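Local coordinates for probable endonuclease 4 (Thermotoga maritima, PDB 4HNO), which probably cleaves the phosphodiester backbone of DNA at apurinic or apyrimidinic sites during base excision repair, using a cluster of three metal ions, at residues 191-195 against 245-249; 214-220 against 258-264. All coordinates share one frame; numbering follows the deposited sequence. Where two conformers were deposited one is given.

Interaction 1: 191-195 against 245-249; sequences DITKK and GFAVF. With EDO (1,2-ethanediol), chain J.
Ile192 reaches from the turn at 191-195 onto the aromatic side of helix 242-250, where Phe249 receives it. Its CB lies 3.8 Å from Phe249 CD1, and its CG2 branch touches the same CD1 and CE1. The other branch carries the main contact: with CG1 wedged between backbone N and carbonyl carbon (chi1 61°), CD1 swings over the ring and stops 4.0 Å from the Phe249 centroid, 16° off the ring normal, a CH-pi contact over the face. The same methyl only brushes Phe246, obliquely, 4.4 Å from its CE2. Isoleucine suits this place because its beta-branch lays CG2 along the CD1–CE1 side of Phe249 while CD1 covers the face.

Beside it, Gly245 lets the turn come close: its CA is 3.8 Å from Thr193 CA. Val248 fills the next position, its CG1 packing 3.4 Å from Lys195 N. No hydrogen bond joins the segments; van der Waals packing and the CH-pi contact make the interface, while the turn is braced internally. Asp191 OD1 takes the Thr193 hydroxyl on its syn lone pair at 2.6 Å from OG1 and also accepts from Thr193 N, an Asx turn within a type I beta turn. An ethanediol, probably from the crystallisation liquor, hydrogen-bonds Asp191 OD2 and Thr193 OG1.

The turn links helix 182-187 to helix 195-208, whose Val198 and Leu201 back Ile192, while Phe246 and Phe249 face strand 214-222.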
loop_
_atom_site.group_PDB
_atom_site.type_symbol
_atom_site.label_atom_id
_atom_site.label_comp_id
_atom_site.label_asym_id
_atom_site.label_seq_id
_atom_site.Cartn_x
_atom_site.Cartn_y
_atom_site.Cartn_z
ATOM N N ASP A 191 -10.004 1.169 -15.051
ATOM C CA ASP A 191 -10.584 2.483 -15.297
ATOM C C ASP A 191 -11.624 2.819 -14.248
ATOM O O ASP A 191 -12.817 2.590 -14.420
ATOM C CB ASP A 191 -11.197 2.532 -16.685
ATOM C CG ASP A 191 -11.691 3.904 -17.056
ATOM O OD1 ASP A 191 -11.489 4.829 -16.241
ATOM O OD2 ASP A 191 -12.272 4.045 -18.154
ATOM N N ILE A 192 -11.163 3.398 -13.149
ATOM C CA ILE A 192 -12.038 3.782 -12.051
ATOM C C ILE A 192 -12.778 5.099 -12.310
ATOM O O ILE A 192 -13.489 5.586 -11.432
ATOM C CB ILE A 192 -11.274 3.867 -10.697
ATOM C CG1 ILE A 192 -10.147 4.916 -10.735
ATOM C CG2 ILE A 192 -10.776 2.494 -10.286
ATOM C CD1 ILE A 192 -9.593 5.231 -9.364
ATOM N N THR A 193 -12.615 5.669 -13.503
ATOM C CA THR A 193 -13.285 6.924 -13.834
ATOM C C THR A 193 -14.699 6.707 -14.333
ATOM O O THR A 193 -15.443 7.678 -14.510
ATOM C CB THR A 193 -12.527 7.772 -14.894
ATOM O OG1 THR A 193 -12.652 7.198 -16.207
ATOM C CG2 THR A 193 -11.080 7.955 -14.509
ATOM N N LYS A 194 -15.074 5.456 -14.561
ATOM C CA LYS A 194 -16.414 5.108 -14.997
ATOM C C LYS A 194 -17.008 4.132 -13.975
ATOM O O LYS A 194 -16.327 3.242 -13.480
ATOM C CB LYS A 194 -16.392 4.477 -16.404
ATOM C CG LYS A 194 -15.896 5.432 -17.496
ATOM C CD LYS A 194 -16.095 4.879 -18.907
ATOM C CE LYS A 194 -17.450 5.280 -19.504
ATOM N NZ LYS A 194 -17.697 4.677 -20.857
ATOM N N LYS A 195 -18.289 4.286 -13.668
ATOM C CA LYS A 195 -18.883 3.438 -12.646
ATOM C C LYS A 195 -18.784 1.955 -13.030
ATOM O O LYS A 195 -18.577 1.109 -12.154
ATOM C CB LYS A 195 -20.329 3.846 -12.329
ATOM C CG LYS A 195 -21.299 3.717 -13.478
ATOM C CD LYS A 195 -22.714 4.078 -13.038
ATOM C CE LYS A 195 -23.665 4.120 -14.219
ATOM N NZ LYS A 195 -23.749 2.808 -14.912
ATOM N N GLY A 245 -13.328 11.562 -12.011
ATOM C CA GLY A 245 -13.037 10.153 -11.847
ATOM C C GLY A 245 -13.037 9.726 -10.393
ATOM O O GLY A 245 -13.604 8.692 -10.028
ATOM N N PHE A 246 -12.393 10.522 -9.545
ATOM C CA PHE A 246 -12.410 10.201 -8.139
ATOM C C PHE A 246 -13.823 10.282 -7.563
ATOM O O PHE A 246 -14.172 9.482 -6.701
ATOM C CB PHE A 246 -11.412 11.046 -7.341
ATOM C CG PHE A 246 -10.007 10.531 -7.422
ATOM C CD1 PHE A 246 -9.011 11.270 -8.014
ATOM C CD2 PHE A 246 -9.691 9.276 -6.939
ATOM C CE1 PHE A 246 -7.718 10.785 -8.118
ATOM C CE2 PHE A 246 -8.401 8.781 -7.049
ATOM C CZ PHE A 246 -7.421 9.539 -7.639
ATOM N N ALA A 247 -14.655 11.198 -8.051
ATOM C CA ALA A 247 -16.028 11.245 -7.562
ATOM C C ALA A 247 -16.745 9.925 -7.824
ATOM O O ALA A 247 -17.494 9.462 -6.990
ATOM C CB ALA A 247 -16.768 12.401 -8.204
ATOM N N VAL A 248 -16.533 9.325 -8.992
ATOM C CA VAL A 248 -17.113 8.023 -9.284
ATOM C C VAL A 248 -16.589 6.964 -8.303
ATOM O O VAL A 248 -17.349 6.235 -7.676
ATOM C CB VAL A 248 -16.818 7.616 -10.740
ATOM C CG1 VAL A 248 -17.231 6.181 -10.995
ATOM C CG2 VAL A 248 -17.529 8.565 -11.709
ATOM N N PHE A 249 -15.279 6.906 -8.143
ATOM C CA PHE A 249 -14.658 5.916 -7.254
ATOM C C PHE A 249 -15.164 6.061 -5.819
ATOM O O PHE A 249 -15.508 5.071 -5.187
ATOM C CB PHE A 249 -13.158 6.148 -7.330
ATOM C CG PHE A 249 -12.309 5.129 -6.612
ATOM C CD1 PHE A 249 -12.287 3.801 -7.005
ATOM C CD2 PHE A 249 -11.423 5.538 -5.628
ATOM C CE1 PHE A 249 -11.432 2.891 -6.404
ATOM C CE2 PHE A 249 -10.569 4.626 -5.033
ATOM C CZ PHE A 249 -10.576 3.310 -5.433
HETATM C C1 EDO J . -10.460 7.041 -18.965
HETATM O O1 EDO J . -10.915 8.236 -18.314
HETATM C C2 EDO J . -11.439 6.636 -20.063
HETATM O O2 EDO J . -12.723 6.301 -19.503
#

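Interaction 2: 214-220 against 258-264; sequences LKMIHLN and VPWILET. With MN (manganese (II) ion), chain E.
His218 and Glu263 meet at a manganese ion (zinc is also seen at this site), His218 through ND1 at 2.2 Å and Glu263 through OE1 at 2.1 Å. Their ring and carboxylate planes stand 41° apart, with OE2 over one face of the imidazole, whose NE2 is steadied by a hydrogen bond to Gln33 OE1. Asn220 helps orient the carboxylate, which manganese also holds: its ND2 donates to the anti lone pair of Glu263 OE1 at 3.0 Å, while its OD1 accepts from Glu263 N. An amide suits this place because it does both.

Below the metal the contact is closely packed and buried. Parallel strands exchange backbone bonds, Ile217 N to Pro259 O, Ile261 N to Ile217 O and Leu219 N to Ile261 O. Met216 SD rests 3.6 Å from Ile261 CG1 on the His218 face; on the other, Ile217 CD1 lies 3.9 Å from Trp260 NE1, which bonds to Ile255 O. Past Leu219 N the links pass through the Asn220 side chain, and Leu219 O is buried without a hydrogen-bond partner. A water O binds the manganese at 1.9 Å.

Strand 260-262 closes the TIM barrel between 214-222 and 7-10; helix 268-284 covers Leu219, Trp260 and Leu262.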
loop_
_atom_site.group_PDB
_atom_site.type_symbol
_atom_site.label_atom_id
_atom_site.label_comp_id
_atom_site.label_asym_id
_atom_site.label_seq_id
_atom_site.Cartn_x
_atom_site.Cartn_y
_atom_site.Cartn_z
ATOM N N LEU A 214 -9.229 -6.602 0.990
ATOM C CA LEU A 214 -8.792 -5.284 0.570
ATOM C C LEU A 214 -8.608 -4.419 1.811
ATOM O O LEU A 214 -9.579 -3.955 2.412
ATOM C CB LEU A 214 -9.804 -4.654 -0.399
ATOM C CG LEU A 214 -9.439 -3.252 -0.869
ATOM C CD1 LEU A 214 -8.122 -3.235 -1.634
ATOM C CD2 LEU A 214 -10.574 -2.679 -1.712
ATOM N N LYS A 215 -7.354 -4.223 2.214
ATOM C CA LYS A 215 -7.052 -3.564 3.480
ATOM C C LYS A 215 -6.659 -2.103 3.366
ATOM O O LYS A 215 -6.749 -1.363 4.342
ATOM C CB LYS A 215 -5.935 -4.313 4.213
ATOM C CG LYS A 215 -6.281 -5.739 4.602
ATOM C CD LYS A 215 -7.459 -5.829 5.544
ATOM C CE LYS A 215 -7.726 -7.268 5.909
ATOM N NZ LYS A 215 -8.936 -7.408 6.762
ATOM N N MET A 216 -6.217 -1.682 2.189
ATOM C CA MET A 216 -5.740 -0.323 1.987
ATOM C C MET A 216 -5.935 0.029 0.521
ATOM O O MET A 216 -5.754 -0.825 -0.351
ATOM C CB MET A 216 -4.264 -0.205 2.367
ATOM C CG MET A 216 -3.632 1.150 2.036
ATOM S SD MET A 216 -2.062 1.489 2.875
ATOM C CE MET A 216 -1.131 -0.025 2.594
ATOM N N ILE A 217 -6.260 1.289 0.273
ATOM C CA ILE A 217 -6.194 1.883 -1.058
ATOM C C ILE A 217 -5.119 2.950 -1.015
ATOM O O ILE A 217 -5.101 3.793 -0.117
ATOM C CB ILE A 217 -7.554 2.469 -1.453
ATOM C CG1 ILE A 217 -8.544 1.330 -1.693
ATOM C CG2 ILE A 217 -7.430 3.371 -2.693
ATOM C CD1 ILE A 217 -9.988 1.766 -1.716
ATOM N N HIS A 218 -4.203 2.896 -1.989
ATOM C CA HIS A 218 -3.287 3.994 -2.213
ATOM C C HIS A 218 -3.975 4.931 -3.198
ATOM O O HIS A 218 -4.233 4.565 -4.354
ATOM C CB HIS A 218 -1.951 3.534 -2.762
ATOM C CG HIS A 218 -1.107 2.821 -1.769
ATOM N ND1 HIS A 218 0.010 2.111 -2.150
ATOM C CD2 HIS A 218 -1.189 2.764 -0.418
ATOM C CE1 HIS A 218 0.572 1.648 -1.050
ATOM N NE2 HIS A 218 -0.132 2.025 0.011
ATOM N N LEU A 219 -4.317 6.108 -2.704
ATOM C CA LEU A 219 -5.132 7.070 -3.422
ATOM C C LEU A 219 -4.198 8.054 -4.109
ATOM O O LEU A 219 -3.700 9.006 -3.517
ATOM C CB LEU A 219 -6.082 7.773 -2.449
ATOM C CG LEU A 219 -7.239 8.450 -3.170
ATOM C CD1 LEU A 219 -8.283 7.415 -3.612
ATOM C CD2 LEU A 219 -7.864 9.532 -2.304
ATOM N N ASN A 220 -3.960 7.780 -5.388
ATOM C CA ASN A 220 -3.023 8.529 -6.213
ATOM C C ASN A 220 -3.682 8.871 -7.549
ATOM O O ASN A 220 -4.210 7.986 -8.218
ATOM C CB ASN A 220 -1.798 7.662 -6.529
ATOM C CG ASN A 220 -0.991 7.324 -5.286
ATOM O OD1 ASN A 220 -0.723 8.206 -4.467
ATOM N ND2 ASN A 220 -0.603 6.062 -5.169
ATOM N N VAL A 258 -12.656 1.334 3.141
ATOM C CA VAL A 258 -11.249 1.002 3.212
ATOM C C VAL A 258 -10.436 2.280 3.399
ATOM O O VAL A 258 -10.752 3.292 2.773
ATOM C CB VAL A 258 -10.834 0.296 1.901
ATOM C CG1 VAL A 258 -9.354 -0.050 1.922
ATOM C CG2 VAL A 258 -11.672 -0.952 1.689
ATOM N N PRO A 259 -9.369 2.256 4.216
ATOM C CA PRO A 259 -8.533 3.455 4.302
ATOM C C PRO A 259 -7.919 3.890 2.970
ATOM O O PRO A 259 -7.443 3.063 2.205
ATOM C CB PRO A 259 -7.432 3.069 5.308
ATOM C CG PRO A 259 -8.056 2.001 6.138
ATOM C CD PRO A 259 -8.928 1.222 5.168
ATOM N N TRP A 260 -7.946 5.196 2.736
ATOM C CA TRP A 260 -7.373 5.850 1.556
ATOM C C TRP A 260 -6.093 6.542 1.987
ATOM O O TRP A 260 -6.127 7.466 2.796
ATOM C CB TRP A 260 -8.343 6.898 0.989
ATOM C CG TRP A 260 -9.671 6.359 0.590
ATOM C CD1 TRP A 260 -10.034 5.055 0.458
ATOM C CD2 TRP A 260 -10.848 7.139 0.293
ATOM N NE1 TRP A 260 -11.356 4.975 0.097
ATOM C CE2 TRP A 260 -11.875 6.240 -0.007
ATOM C CE3 TRP A 260 -11.121 8.511 0.268
ATOM C CZ2 TRP A 260 -13.175 6.657 -0.310
ATOM C CZ3 TRP A 260 -12.408 8.924 -0.047
ATOM C CH2 TRP A 260 -13.411 7.999 -0.332
ATOM N N ILE A 261 -4.969 6.095 1.437
ATOM C CA ILE A 261 -3.664 6.598 1.812
ATOM C C ILE A 261 -3.034 7.277 0.593
ATOM O O ILE A 261 -2.753 6.648 -0.419
ATOM C CB ILE A 261 -2.751 5.458 2.301
ATOM C CG1 ILE A 261 -3.306 4.818 3.575
ATOM C CG2 ILE A 261 -1.321 5.951 2.475
ATOM C CD1 ILE A 261 -3.368 5.732 4.777
ATOM N N LEU A 262 -2.808 8.578 0.715
ATOM C CA LEU A 262 -2.186 9.367 -0.340
ATOM C C LEU A 262 -0.701 9.063 -0.455
ATOM O O LEU A 262 0.023 9.100 0.542
ATOM C CB LEU A 262 -2.340 10.846 -0.015
ATOM C CG LEU A 262 -3.756 11.384 0.089
ATOM C CD1 LEU A 262 -3.741 12.680 0.866
ATOM C CD2 LEU A 262 -4.348 11.579 -1.280
ATOM N N GLU A 263 -0.249 8.825 -1.688
ATOM C CA GLU A 263 1.182 8.758 -2.014
ATOM C C GLU A 263 1.464 9.762 -3.126
ATOM O O GLU A 263 2.270 9.543 -4.026
ATOM C CB GLU A 263 1.626 7.370 -2.430
ATOM C CG GLU A 263 1.245 6.260 -1.481
ATOM C CD GLU A 263 1.647 4.925 -2.034
ATOM O OE1 GLU A 263 1.179 4.622 -3.174
ATOM O OE2 GLU A 263 2.418 4.192 -1.386
ATOM N N THR A 264 0.778 10.886 -3.058
ATOM C CA THR A 264 0.830 11.883 -4.105
ATOM C C THR A 264 2.078 12.752 -3.888
ATOM O O THR A 264 2.680 12.736 -2.809
ATOM C CB THR A 264 -0.440 12.711 -4.090
ATOM O OG1 THR A 264 -0.620 13.193 -2.762
ATOM C CG2 THR A 264 -1.652 11.897 -4.487
HETATM MN MN MN E . 1.270 2.646 -3.916
HETATM O O HOH W 1 3.187 2.517 -3.581
#

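How the interactions relate
The two contacts lie about 15 Å apart between centres and meet at strand 214-222: interaction 2 lies on it, interaction 1 packs against it. Interaction 2 forms the barrel wall and carries metal ligands on its inner face; interaction 1 joins the outer layer behind that wall. The phenylalanines of 245-249 connect them: Phe246 CE2 lies 3.7 Å from Leu219 CD1, Phe246 CZ 3.6 Å from Asn220 O, Phe249 CE2 3.9 Å from Leu219 CD1, and Phe249 CZ 4.1 Å from Ile217 CD1. The Phe246 side chain remains about 12 Å from a bound manganese, so interaction 1 touches no metal, whereas Glu147 and Asp181 complete the protein ligands begun by His218 and Glu263.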